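Local atomic coordinates of tRNA dimethylallyltransferase (Bacillus halodurans, PDB entry 3EXA), a protein that probably transfers a dimethylallyl group from dimethylallyl diphosphate onto adenine 37 of tRNAs that read codons beginning with uridine. Residues G99-G102 / L103-N106. Numbering follows the deposited sequence.
Sequences GGTG and LYVN
The carbonyl oxygen of T101 receives two backbone N-H groups from the first turn of helix 102-110. The bond from V105 N to T101 O is 3.3 Å long and nearly straight. The bond from Y104 N to T101 O is weak. One residue on, N106 N reaches G102 O at 2.8 Å. V105 leans back over this turn with both methyls. With chi1 at -58°, its CG1 is anti to the carbonyl carbon, and CG2 falls between the backbone N and that carbon, 3.4 Å from G102 CA. V105 CG1 lies 3.7 Å from G99 O. With an alanine here both methyls go, and G99 O and the G102 backbone are likely to lose these contacts, opening a gap between the loop 99-101 and the helix.

T101 and Y104 run side by side, with T101 OG1 3.6 Å from Y104 CD1. That hydroxyl is hydrogen-bonded to N132 OD1 of the second subunit. Y104 OH is held by F72 O, and F77 meets the ring. Y270 and Q274 of helix 256-279 pack on T101. G99 and G100 have positive phi angles, which suit glycine.

T101 is the N-cap residue. The loop leads from strand 94-98 of the parallel sheet into the helix, a strand-loop-helix step of the P-loop NTPase-like core. G99 lies beside K16 of the predicted ATP-binding loop, and T101 probably contacts substrate tRNA, as in related enzymes.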
ATOM      1  N   GLY A  99      -4.891  -2.072 -32.759  1.00 27.93           N
ATOM      2  CA  GLY A  99      -6.102  -1.580 -32.133  1.00 32.87           C
ATOM      3  C   GLY A  99      -5.921  -1.318 -30.661  1.00 40.47           C
ATOM      4  O   GLY A  99      -4.794  -1.130 -30.198  1.00 41.87           O
ATOM      5  N   GLY A 100      -7.035  -1.298 -29.929  1.00 44.88           N
ATOM      6  CA  GLY A 100      -6.994  -1.077 -28.491  1.00 43.71           C
ATOM      7  C   GLY A 100      -7.112   0.368 -28.042  1.00 41.24           C
ATOM      8  O   GLY A 100      -7.105   1.290 -28.854  1.00 43.65           O
ATOM      9  N   THR A 101      -7.241   0.565 -26.734  1.00 40.42           N
ATOM     10  CA  THR A 101      -7.334   1.913 -26.192  1.00 43.84           C
ATOM     11  C   THR A 101      -5.935   2.343 -25.782  1.00 37.70           C
ATOM     12  O   THR A 101      -5.077   1.503 -25.501  1.00 27.73           O
ATOM     13  CB  THR A 101      -8.232   1.983 -24.938  1.00 49.98           C
ATOM     14  OG1 THR A 101      -7.533   1.412 -23.824  1.00 60.67           O
ATOM     15  CG2 THR A 101      -9.527   1.221 -25.160  1.00 48.25           C
ATOM     16  N   GLY A 102      -5.724   3.654 -25.732  1.00 38.18           N
ATOM     17  CA  GLY A 102      -4.428   4.193 -25.370  1.00 41.28           C
ATOM     18  C   GLY A 102      -3.851   3.634 -24.090  1.00 42.43           C
ATOM     19  O   GLY A 102      -2.639   3.457 -23.969  1.00 46.37           O
ATOM     20  N   LEU A 103      -4.720   3.350 -23.130  1.00 40.44           N
ATOM     21  CA  LEU A 103      -4.290   2.812 -21.850  1.00 38.46           C
ATOM     22  C   LEU A 103      -3.501   1.518 -21.961  1.00 36.20           C
ATOM     23  O   LEU A 103      -2.466   1.359 -21.312  1.00 41.10           O
ATOM     24  CB  LEU A 103      -5.496   2.573 -20.952  1.00 40.71           C
ATOM     25  CG  LEU A 103      -5.706   3.567 -19.823  1.00 41.88           C
ATOM     26  CD1 LEU A 103      -6.970   3.181 -19.072  1.00 44.26           C
ATOM     27  CD2 LEU A 103      -4.500   3.559 -18.894  1.00 34.08           C
ATOM     28  N   TYR A 104      -3.992   0.592 -22.778  1.00 32.10           N
ATOM     29  CA  TYR A 104      -3.333  -0.698 -22.945  1.00 28.53           C
ATOM     30  C   TYR A 104      -2.086  -0.625 -23.821  1.00 30.57           C
ATOM     31  O   TYR A 104      -1.096  -1.315 -23.558  1.00 29.08           O
ATOM     32  CB  TYR A 104      -4.323  -1.728 -23.516  1.00 33.20           C
ATOM     33  CG  TYR A 104      -5.393  -2.183 -22.533  1.00 32.80           C
ATOM     34  CD1 TYR A 104      -6.198  -1.256 -21.860  1.00 46.69           C
ATOM     35  CD2 TYR A 104      -5.601  -3.540 -22.278  1.00 38.18           C
ATOM     36  CE1 TYR A 104      -7.188  -1.669 -20.952  1.00 41.20           C
ATOM     37  CE2 TYR A 104      -6.587  -3.969 -21.372  1.00 40.25           C
ATOM     38  CZ  TYR A 104      -7.374  -3.026 -20.714  1.00 43.80           C
ATOM     39  OH  TYR A 104      -8.338  -3.426 -19.804  1.00 42.95           O
ATOM     40  N   VAL A 105      -2.126   0.215 -24.852  1.00 25.93           N
ATOM     41  CA  VAL A 105      -0.983   0.361 -25.742  1.00 26.89           C
ATOM     42  C   VAL A 105       0.152   1.119 -25.066  1.00 25.50           C
ATOM     43  O   VAL A 105       1.307   0.707 -25.161  1.00 34.05           O
ATOM     44  CB  VAL A 105      -1.359   1.085 -27.074  1.00 26.54           C
ATOM     45  CG1 VAL A 105      -2.451   0.316 -27.794  1.00 20.91           C
ATOM     46  CG2 VAL A 105      -1.808   2.506 -26.796  1.00 36.38           C
ATOM     47  N   ASN A 106      -0.158   2.214 -24.373  1.00 26.58           N
ATOM     48  CA  ASN A 106       0.895   2.977 -23.700  1.00 26.39           C
ATOM     49  C   ASN A 106       1.565   2.192 -22.598  1.00 24.15           C
ATOM     50  O   ASN A 106       2.758   2.349 -22.366  1.00 25.29           O
ATOM     51  CB  ASN A 106       0.355   4.270 -23.110  1.00 24.58           C
ATOM     52  CG  ASN A 106       0.061   5.292 -24.164  1.00 39.64           C
ATOM     53  OD1 ASN A 106       0.371   5.092 -25.338  1.00 48.03           O
ATOM     54  ND2 ASN A 106      -0.530   6.403 -23.759  1.00 49.44           N
TER